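Local structure of nucleoside kinase (Methanococcus jannaschii, 2C49) at residues A[9-14]-A[60-65]; A[127-132]-A[145-150]; A[14-19]-A[39-44]. The protein phosphorylates a broad range of nucleosides, most actively inosine, guanosine and cytidine, to nucleoside monophosphates, using ATP and a divalent cation such as magnesium. All coordinates share one frame; numbering follows the deposited sequence.

Contact 1: residues A[9-14]-A[60-65]; sequences TCVGHT and ELLSCV. With ADN (adenosine), chain C.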
loop_
_atom_site.group_PDB
_atom_site.type_symbol
_atom_site.label_atom_id
_atom_site.label_comp_id
_atom_site.label_asym_id
_atom_site.label_seq_id
_atom_site.Cartn_x
_atom_site.Cartn_y
_atom_site.Cartn_z
ATOM N N THR A 9 9.757 28.882 3.986
ATOM C CA THR A 9 9.324 28.095 2.827
ATOM C C THR A 9 9.813 26.663 3.020
ATOM O O THR A 9 10.977 26.449 3.379
ATOM C CB THR A 9 9.971 28.667 1.534
ATOM O OG1 THR A 9 9.532 30.015 1.335
ATOM C CG2 THR A 9 9.434 27.932 0.296
ATOM N N CYS A 10 8.927 25.698 2.793
ATOM C CA CYS A 10 9.263 24.264 2.839
ATOM C C CYS A 10 9.112 23.738 1.403
ATOM O O CYS A 10 8.081 23.951 0.741
ATOM C CB CYS A 10 8.319 23.519 3.790
ATOM S SG CYS A 10 8.542 24.049 5.510
ATOM N N VAL A 11 10.173 23.132 0.914
ATOM C CA VAL A 11 10.252 22.590 -0.440
ATOM C C VAL A 11 10.457 21.117 -0.334
ATOM O O VAL A 11 11.341 20.683 0.405
ATOM C CB VAL A 11 11.452 23.170 -1.212
ATOM C CG1 VAL A 11 11.478 22.621 -2.674
ATOM C CG2 VAL A 11 11.389 24.711 -1.232
ATOM N N GLY A 12 9.666 20.339 -1.099
ATOM C CA GLY A 12 9.806 18.877 -1.068
ATOM C C GLY A 12 8.427 18.231 -1.075
ATOM O O GLY A 12 7.381 18.886 -1.290
ATOM N N HIS A 13 8.400 16.950 -0.778
ATOM C CA HIS A 13 7.176 16.171 -0.948
ATOM C C HIS A 13 6.049 16.523 0.000
ATOM O O HIS A 13 6.260 16.705 1.209
ATOM C CB HIS A 13 7.470 14.686 -0.721
ATOM C CG HIS A 13 8.477 14.114 -1.672
ATOM N ND1 HIS A 13 8.272 14.047 -3.036
ATOM C CD2 HIS A 13 9.685 13.546 -1.439
ATOM C CE1 HIS A 13 9.316 13.461 -3.598
ATOM N NE2 HIS A 13 10.197 13.181 -2.650
ATOM N N THR A 14 4.855 16.559 -0.582
ATOM C CA THR A 14 3.601 16.348 0.092
ATOM C C THR A 14 3.095 14.949 -0.291
ATOM O O THR A 14 3.098 14.573 -1.462
ATOM C CB THR A 14 2.599 17.416 -0.393
ATOM O OG1 THR A 14 3.119 18.698 0.010
ATOM C CG2 THR A 14 1.252 17.291 0.407
ATOM N N GLU A 60 4.976 28.472 3.940
ATOM C CA GLU A 60 4.481 28.208 2.609
ATOM C C GLU A 60 5.077 26.909 2.142
ATOM O O GLU A 60 6.173 26.509 2.584
ATOM C CB GLU A 60 4.800 29.359 1.634
ATOM C CG GLU A 60 6.272 29.757 1.538
ATOM C CD GLU A 60 6.525 30.864 0.502
ATOM O OE1 GLU A 60 5.578 31.606 0.161
ATOM O OE2 GLU A 60 7.664 30.978 -0.011
ATOM N N LEU A 61 4.349 26.251 1.240
ATOM C CA LEU A 61 4.725 24.932 0.741
ATOM C C LEU A 61 4.878 24.952 -0.775
ATOM O O LEU A 61 4.028 25.522 -1.514
ATOM C CB LEU A 61 3.650 23.919 1.145
ATOM C CG LEU A 61 3.771 22.439 0.756
ATOM C CD1 LEU A 61 4.935 21.740 1.485
ATOM C CD2 LEU A 61 2.469 21.750 1.096
ATOM N N LEU A 62 5.965 24.343 -1.218
ATOM C CA LEU A 62 6.232 24.078 -2.635
ATOM C C LEU A 62 6.413 22.587 -2.814
ATOM O O LEU A 62 7.355 22.036 -2.317
ATOM C CB LEU A 62 7.539 24.741 -3.031
ATOM C CG LEU A 62 7.826 24.855 -4.527
ATOM C CD1 LEU A 62 8.933 25.892 -4.741
ATOM C CD2 LEU A 62 8.222 23.500 -5.181
ATOM N N SER A 63 5.495 21.943 -3.510
ATOM C CA SER A 63 5.558 20.510 -3.787
ATOM C C SER A 63 4.849 20.274 -5.080
ATOM O O SER A 63 4.008 21.088 -5.508
ATOM C CB SER A 63 4.750 19.702 -2.746
ATOM O OG SER A 63 5.103 20.037 -1.416
ATOM N N CYS A 64 5.141 19.121 -5.676
ATOM C CA CYS A 64 4.350 18.647 -6.799
ATOM C C CYS A 64 3.308 17.661 -6.270
ATOM O O CYS A 64 3.676 16.607 -5.723
ATOM C CB CYS A 64 5.251 17.923 -7.792
ATOM S SG CYS A 64 6.368 19.023 -8.663
ATOM N N VAL A 65 2.028 18.004 -6.463
ATOM C CA VAL A 65 0.905 17.132 -6.108
ATOM C C VAL A 65 0.153 16.600 -7.323
ATOM O O VAL A 65 0.323 17.071 -8.460
ATOM C CB VAL A 65 -0.097 17.838 -5.143
ATOM C CG1 VAL A 65 0.600 18.262 -3.879
ATOM C CG2 VAL A 65 -0.787 19.027 -5.835
HETATM O "O5'" ADN C . 9.764 12.291 7.222
HETATM C "C5'" ADN C . 8.644 11.415 7.338
HETATM C "C4'" ADN C . 7.931 11.463 5.984
HETATM O "O4'" ADN C . 8.780 11.110 4.892
HETATM C "C3'" ADN C . 6.551 10.809 5.750
HETATM O "O3'" ADN C . 5.415 11.655 5.926
HETATM C "C2'" ADN C . 6.604 10.192 4.340
HETATM O "O2'" ADN C . 5.693 10.767 3.407
HETATM C "C1'" ADN C . 8.013 10.516 3.844
HETATM N N9 ADN C . 8.745 9.449 3.203
HETATM C C8 ADN C . 8.839 8.146 3.563
HETATM N N7 ADN C . 9.677 7.483 2.708
HETATM C C5 ADN C . 10.149 8.373 1.831
HETATM C C6 ADN C . 11.030 8.461 0.662
HETATM N N6 ADN C . 11.648 7.356 0.284
HETATM N N1 ADN C . 11.214 9.630 0.001
HETATM C C2 ADN C . 10.631 10.790 0.382
HETATM N N3 ADN C . 9.816 10.840 1.447
HETATM C C4 ADN C . 9.538 9.632 2.170
HETATM O O HOH W 1 6.643 16.080 -4.340
#

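Contact 2: residues A[127-132]-A[145-150]; sequences PNFNTE and LKCAKK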
loop_
_atom_site.group_PDB
_atom_site.type_symbol
_atom_site.label_atom_id
_atom_site.label_comp_id
_atom_site.label_asym_id
_atom_site.label_seq_id
_atom_site.Cartn_x
_atom_site.Cartn_y
_atom_site.Cartn_z
ATOM N N PRO A 127 10.726 29.744 -7.724
ATOM C CA PRO A 127 10.494 31.193 -7.763
ATOM C C PRO A 127 11.561 31.882 -6.940
ATOM O O PRO A 127 12.363 31.218 -6.279
ATOM C CB PRO A 127 9.138 31.351 -7.066
ATOM C CG PRO A 127 9.091 30.199 -6.082
ATOM C CD PRO A 127 9.823 29.048 -6.784
ATOM N N ASN A 128 11.560 33.206 -6.970
ATOM C CA ASN A 128 12.276 33.956 -5.981
ATOM C C ASN A 128 11.567 33.582 -4.659
ATOM O O ASN A 128 10.386 33.190 -4.659
ATOM C CB ASN A 128 12.254 35.467 -6.286
ATOM C CG ASN A 128 13.304 35.882 -7.350
ATOM O OD1 ASN A 128 13.019 36.694 -8.224
ATOM N ND2 ASN A 128 14.512 35.308 -7.267
ATOM N N PHE A 129 12.310 33.590 -3.568
ATOM C CA PHE A 129 11.757 33.315 -2.252
ATOM C C PHE A 129 11.863 34.607 -1.442
ATOM O O PHE A 129 12.879 35.295 -1.489
ATOM C CB PHE A 129 12.578 32.225 -1.549
ATOM C CG PHE A 129 12.567 30.875 -2.246
ATOM C CD1 PHE A 129 11.424 30.066 -2.215
ATOM C CD2 PHE A 129 13.703 30.406 -2.917
ATOM C CE1 PHE A 129 11.399 28.789 -2.856
ATOM C CE2 PHE A 129 13.690 29.125 -3.559
ATOM C CZ PHE A 129 12.538 28.329 -3.515
ATOM N N ASN A 130 10.819 34.948 -0.701
ATOM C CA ASN A 130 10.874 36.155 0.091
ATOM C C ASN A 130 10.812 35.887 1.579
ATOM O O ASN A 130 10.471 36.775 2.393
ATOM C CB ASN A 130 9.786 37.119 -0.386
ATOM C CG ASN A 130 10.001 37.554 -1.831
ATOM O OD1 ASN A 130 9.216 37.203 -2.729
ATOM N ND2 ASN A 130 11.073 38.307 -2.070
ATOM N N THR A 131 11.176 34.662 1.935
ATOM C CA THR A 131 11.112 34.183 3.302
ATOM C C THR A 131 12.478 34.251 3.952
ATOM O O THR A 131 13.472 34.301 3.277
ATOM C CB THR A 131 10.632 32.733 3.309
ATOM O OG1 THR A 131 11.287 32.021 2.252
ATOM C CG2 THR A 131 9.136 32.674 2.988
ATOM N N GLU A 132 12.510 34.228 5.273
ATOM C CA GLU A 132 13.748 34.264 6.053
ATOM C C GLU A 132 14.506 32.951 5.892
ATOM O O GLU A 132 15.751 32.918 5.867
ATOM C CB GLU A 132 13.412 34.536 7.532
ATOM C CG GLU A 132 12.988 35.990 7.764
ATOM C CD GLU A 132 12.711 36.320 9.229
ATOM O OE1 GLU A 132 13.041 35.472 10.092
ATOM O OE2 GLU A 132 12.151 37.433 9.498
ATOM N N LEU A 145 18.751 21.504 -5.687
ATOM C CA LEU A 145 19.988 22.255 -5.919
ATOM C C LEU A 145 19.653 23.622 -6.543
ATOM O O LEU A 145 20.255 24.612 -6.179
ATOM C CB LEU A 145 20.949 21.493 -6.839
ATOM C CG LEU A 145 22.280 22.211 -7.209
ATOM C CD1 LEU A 145 23.170 22.485 -5.967
ATOM C CD2 LEU A 145 23.051 21.447 -8.243
ATOM N N LYS A 146 18.694 23.660 -7.467
ATOM C CA LYS A 146 18.234 24.945 -7.969
ATOM C C LYS A 146 17.739 25.831 -6.819
ATOM O O LYS A 146 18.017 27.019 -6.799
ATOM C CB LYS A 146 17.105 24.787 -8.977
ATOM C CG LYS A 146 17.557 24.328 -10.366
ATOM C CD LYS A 146 16.314 24.103 -11.256
ATOM C CE LYS A 146 16.727 23.392 -12.584
ATOM N NZ LYS A 146 15.539 23.207 -13.441
ATOM N N CYS A 147 16.978 25.260 -5.895
ATOM C CA CYS A 147 16.399 26.043 -4.793
ATOM C C CYS A 147 17.498 26.627 -3.903
ATOM O O CYS A 147 17.476 27.806 -3.544
ATOM C CB CYS A 147 15.508 25.129 -3.939
ATOM S SG CYS A 147 13.941 24.807 -4.758
ATOM N N ALA A 148 18.459 25.770 -3.548
ATOM C CA ALA A 148 19.560 26.152 -2.677
ATOM C C ALA A 148 20.441 27.223 -3.336
ATOM O O ALA A 148 20.818 28.201 -2.686
ATOM C CB ALA A 148 20.399 24.892 -2.276
ATOM N N LYS A 149 20.750 27.055 -4.616
ATOM C CA LYS A 149 21.529 28.053 -5.341
ATOM C C LYS A 149 20.802 29.396 -5.502
ATOM O O LYS A 149 21.420 30.453 -5.483
ATOM C CB LYS A 149 21.983 27.510 -6.706
ATOM C CG LYS A 149 23.067 26.423 -6.549
ATOM C CD LYS A 149 23.515 25.860 -7.924
ATOM C CE LYS A 149 24.926 26.279 -8.258
ATOM N NZ LYS A 149 25.409 25.533 -9.446
ATOM N N LYS A 150 19.506 29.308 -5.710
ATOM C CA LYS A 150 18.591 30.447 -5.782
ATOM C C LYS A 150 18.587 31.228 -4.461
ATOM O O LYS A 150 18.640 32.452 -4.454
ATOM C CB LYS A 150 17.180 29.891 -6.025
ATOM C CG LYS A 150 16.011 30.923 -6.030
ATOM C CD LYS A 150 16.197 31.926 -7.072
ATOM C CE LYS A 150 15.131 31.815 -8.143
ATOM N NZ LYS A 150 15.326 32.997 -8.971
#

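Contact 3: residues A[14-19]-A[39-44]; sequences TALDYI and KYYGGA. With ADN (adenosine), chain C.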
loop_
_atom_site.group_PDB
_atom_site.type_symbol
_atom_site.label_atom_id
_atom_site.label_comp_id
_atom_site.label_asym_id
_atom_site.label_seq_id
_atom_site.Cartn_x
_atom_site.Cartn_y
_atom_site.Cartn_z
ATOM N N THR A 14 4.855 16.559 -0.582
ATOM C CA THR A 14 3.601 16.348 0.092
ATOM C C THR A 14 3.095 14.949 -0.291
ATOM O O THR A 14 3.098 14.573 -1.462
ATOM C CB THR A 14 2.599 17.416 -0.393
ATOM O OG1 THR A 14 3.119 18.698 0.010
ATOM C CG2 THR A 14 1.252 17.291 0.407
ATOM N N ALA A 15 2.654 14.168 0.683
ATOM C CA ALA A 15 2.379 12.750 0.408
ATOM C C ALA A 15 1.285 12.222 1.305
ATOM O O ALA A 15 1.017 12.819 2.337
ATOM C CB ALA A 15 3.675 11.912 0.613
ATOM N N LEU A 16 0.661 11.107 0.904
ATOM C CA LEU A 16 -0.233 10.327 1.756
ATOM C C LEU A 16 0.522 9.065 2.229
ATOM O O LEU A 16 1.166 8.368 1.447
ATOM C CB LEU A 16 -1.553 9.936 1.045
ATOM C CG LEU A 16 -2.419 11.152 0.722
ATOM C CD1 LEU A 16 -3.535 10.839 -0.231
ATOM C CD2 LEU A 16 -2.952 11.818 2.031
ATOM N N ASP A 17 0.455 8.828 3.530
ATOM C CA ASP A 17 1.246 7.825 4.204
ATOM C C ASP A 17 0.350 6.719 4.737
ATOM O O ASP A 17 -0.700 7.007 5.348
ATOM C CB ASP A 17 1.846 8.439 5.468
ATOM C CG ASP A 17 3.007 9.355 5.203
ATOM O OD1 ASP A 17 3.484 9.519 4.037
ATOM O OD2 ASP A 17 3.559 9.930 6.171
ATOM N N TYR A 18 0.795 5.490 4.538
ATOM C CA TYR A 18 0.321 4.333 5.283
ATOM C C TYR A 18 1.452 4.007 6.260
ATOM O O TYR A 18 2.631 4.016 5.869
ATOM C CB TYR A 18 0.182 3.143 4.326
ATOM C CG TYR A 18 -1.072 3.090 3.484
ATOM C CD1 TYR A 18 -1.009 3.309 2.102
ATOM C CD2 TYR A 18 -2.311 2.768 4.054
ATOM C CE1 TYR A 18 -2.140 3.196 1.307
ATOM C CE2 TYR A 18 -3.462 2.674 3.267
ATOM C CZ TYR A 18 -3.364 2.872 1.888
ATOM O OH TYR A 18 -4.480 2.766 1.094
ATOM N N ILE A 19 1.123 3.765 7.527
ATOM C CA ILE A 19 2.147 3.539 8.559
ATOM C C ILE A 19 1.792 2.244 9.311
ATOM O O ILE A 19 0.682 2.144 9.857
ATOM C CB ILE A 19 2.220 4.756 9.521
ATOM C CG1 ILE A 19 2.430 6.090 8.743
ATOM C CG2 ILE A 19 3.268 4.546 10.602
ATOM C CD1 ILE A 19 2.308 7.339 9.601
ATOM N N LYS A 39 -4.859 6.121 5.724
ATOM C CA LYS A 39 -3.843 7.008 5.154
ATOM C C LYS A 39 -3.748 8.227 6.021
ATOM O O LYS A 39 -4.761 8.695 6.548
ATOM C CB LYS A 39 -4.191 7.468 3.741
ATOM C CG LYS A 39 -4.335 6.364 2.677
ATOM C CD LYS A 39 -4.838 6.962 1.358
ATOM C CE LYS A 39 -5.118 5.866 0.303
ATOM N NZ LYS A 39 -6.355 5.043 0.668
ATOM N N TYR A 40 -2.528 8.736 6.173
ATOM C CA TYR A 40 -2.268 9.948 6.959
ATOM C C TYR A 40 -1.643 11.017 6.086
ATOM O O TYR A 40 -0.896 10.692 5.155
ATOM C CB TYR A 40 -1.294 9.619 8.075
ATOM C CG TYR A 40 -1.850 8.610 9.040
ATOM C CD1 TYR A 40 -1.715 7.230 8.800
ATOM C CD2 TYR A 40 -2.538 9.021 10.164
ATOM C CE1 TYR A 40 -2.222 6.299 9.707
ATOM C CE2 TYR A 40 -3.065 8.083 11.074
ATOM C CZ TYR A 40 -2.899 6.734 10.827
ATOM O OH TYR A 40 -3.408 5.820 11.706
ATOM N N TYR A 41 -1.970 12.275 6.386
ATOM C CA TYR A 41 -1.316 13.414 5.791
ATOM C C TYR A 41 0.185 13.346 6.132
ATOM O O TYR A 41 0.560 13.166 7.280
ATOM C CB TYR A 41 -1.966 14.714 6.278
ATOM C CG TYR A 41 -3.457 14.869 5.925
ATOM C CD1 TYR A 41 -4.343 15.450 6.820
ATOM C CD2 TYR A 41 -3.950 14.453 4.686
ATOM C CE1 TYR A 41 -5.722 15.608 6.497
ATOM C CE2 TYR A 41 -5.297 14.600 4.346
ATOM C CZ TYR A 41 -6.178 15.193 5.260
ATOM O OH TYR A 41 -7.498 15.337 4.939
ATOM N N GLY A 42 1.023 13.437 5.105
ATOM C CA GLY A 42 2.445 13.157 5.204
ATOM C C GLY A 42 3.270 13.928 4.190
ATOM O O GLY A 42 2.789 14.926 3.637
ATOM N N GLY A 43 4.491 13.445 3.938
ATOM C CA GLY A 43 5.458 14.120 3.094
ATOM C C GLY A 43 6.246 15.093 3.969
ATOM O O GLY A 43 5.653 15.947 4.636
ATOM N N ALA A 44 7.564 14.920 3.998
ATOM C CA ALA A 44 8.466 15.753 4.825
ATOM C C ALA A 44 8.270 17.263 4.748
ATOM O O ALA A 44 8.315 17.962 5.778
ATOM C CB ALA A 44 9.941 15.425 4.543
HETATM O "O5'" ADN C . 9.764 12.291 7.222
HETATM C "C5'" ADN C . 8.644 11.415 7.338
HETATM C "C4'" ADN C . 7.931 11.463 5.984
HETATM O "O4'" ADN C . 8.780 11.110 4.892
HETATM C "C3'" ADN C . 6.551 10.809 5.750
HETATM O "O3'" ADN C . 5.415 11.655 5.926
HETATM C "C2'" ADN C . 6.604 10.192 4.340
HETATM O "O2'" ADN C . 5.693 10.767 3.407
HETATM C "C1'" ADN C . 8.013 10.516 3.844
HETATM N N9 ADN C . 8.745 9.449 3.203
HETATM C C8 ADN C . 8.839 8.146 3.563
HETATM N N7 ADN C . 9.677 7.483 2.708
HETATM C C5 ADN C . 10.149 8.373 1.831
HETATM C C6 ADN C . 11.030 8.461 0.662
HETATM N N6 ADN C . 11.648 7.356 0.284
HETATM N N1 ADN C . 11.214 9.630 0.001
HETATM C C2 ADN C . 10.631 10.790 0.382
HETATM N N3 ADN C . 9.816 10.840 1.447
HETATM C C4 ADN C . 9.538 9.632 2.170
HETATM O O HOH W 2 1.899 10.974 8.256
#

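Contact 1: residues A[9-14]-A[60-65]
Strands 9-11 and 60-62 run parallel, their axes 4.8 Å apart at a 22° angle, pairing Thr9, Cys10 and Val11 with Glu60, Leu61 and Leu62 through a ladder of near-straight bonds: Cys10 N to Glu60 O, Leu62 N to Cys10 O, and Gly12 N to Leu62 O. Thr9 and Glu60 meet on the face that also carries Val11 and Leu62; the Glu60 chain, extended beyond CG, turns its OE2 onto Thr9 OG1, modelled as a very short hydrogen bond of 2.5 Å. Glu60 OE1 forms a salt bridge with Lys87, so the carboxylate is held at both oxygens. On this face Val11 CG1 lies 4.2 Å from Leu62 CD2, beneath helix 141-151, whereas Cys10 and Leu61 face helix 44-54. The pair forms one edge of the central sheet in the ribokinase-like (PfkB) fold, with 58-62 outermost. Beyond the paired residues, a chain of hydroxyl hydrogen bonds follows: Ser63 OG donates to Gly12 O (2.6 Å) and accepts from Thr14 OG1 (2.8 Å), while Leu61 CD2 packs 3.3 Å from Thr14 OG1. The His13 side chain leaves the backbone away from 60-65, and its ring lies against the adenosine base. Its CD2 sits 3.4 Å from adenosine C2, its NE2 is hydrogen-bonded to Asp164, and a water hydrogen-bonded to His13 ND1 reaches Cys64 O by a weak bond.

Contact 2: residues A[127-132]-A[145-150]
Phe129 meets helix 141-151 through apolar contacts. The ring edge is turned to Cys147, with CZ 4.0 Å from SG; the sulfur lies 5.3 Å from the ring centroid and 80° off the ring normal, a cysteine sulfur-aromatic contact made at the rim and not over the face. Farther round the same ring, CE2 is 3.8 Å from CG of Lys150, whose aliphatic chain crosses the phenylalanine obliquely. Lys150 gets there because its CG stands anti to the backbone N (chi1 176°), and bends at chi2 and chi3 lead it past the ring toward Asn128. Pro127 O, in the same segment as Phe129, stands over one face of the ring, 3.6 Å above its plane and offset toward the rim.

The helix belongs to a beta-alpha-beta unit, strand 131-137, helix 141-151, strand 156-160, so this contact brings the lead-in to the first strand against the last turns of the helix that follows it. Beyond the two segments, Phe129 also packs on Thr9 and Val134, and Cys147 on Val11 and Ile136, which carries the packing onto the central sheet.

Polar groups gather on the outer side. Pro127 O, buried here, has no hydrogen-bonding partner in the model; its near neighbour is the CE of Lys150, 3.4 Å away. The Lys150 ammonium ends beside the side chain of Asn128, the two chains crossing at about a right angle, both exposed and both touching a crystal neighbour.

Contact 3: residues A[14-19]-A[39-44]
Lys39 lies alongside Tyr18, the two side chains pointing the same way, with CG of the lysine 3.7 Å above one face of the phenol ring in a CH-pi contact. A bend at the last torsion (chi4 71°) turns the ammonium so that Lys39 NZ donates to Tyr18 OH at 3.0 Å. Both polar ends also reach Glu95 of the second subunit, Lys39 by a salt bridge and Tyr18 by a hydrogen bond. Leu16 and Tyr41 likewise run side by side, CD2 of the leucine meeting the ring edge at Tyr41 CD2 (3.9 Å). On the other face of the sheet, Ile19 CD1 comes up to Tyr40 CD1 at 4.1 Å, the chains crossing at about a right angle. Asp17 shares that face but turns its carboxylate to the adenosine ribose, accepting O2' on OD1 (2.6 Å) and O3' on OD2 (2.5 Å); Gly42, lacking a side chain, lets OD2 approach its CA to 3.5 Å. Gly43 N donates to the same O3' at 2.8 Å, so two groups grip this hydroxyl, and a water links Asp17 OD2 to Tyr41 O. The strand axes are antiparallel at 133° over these short segments, and Asp17 and Tyr40 bond in both directions. Strand 39-42 is an edge strand, within this chain, of the four-stranded lid sheet, as in other PfkB kinases; strand 98-103 flanks 15-21 on its other side, Tyr41 stacks on Tyr74 of helix 73-80, and Gly43 is the N-cap residue leading into helix 44-54.

How the contacts relate
Contacts 1 and 3 are buried and share Thr14, where the chain passes from the central sheet into the lid sheet; both reach adenosine, contact 1 at the base and contact 3 at the ribose hydroxyls. Contact 2 is partly exposed, away from the annotated sites, and its centre lies about 25 Å from that of contact 3. It joins contact 1 through neighbouring strands 7-11 and 131-137: Thr9 OG1 probably hydrogen-bonds Thr131 OG1, and Leu62 packs on Pro127. Chemistry follows place: parallel ladder and hydroxyl hydrogen bonds in contact 1, antiparallel pairing with ligand and subunit-interface polar groups in contact 3, and loop-to-helix packing edged by a surface lysine in contact 2.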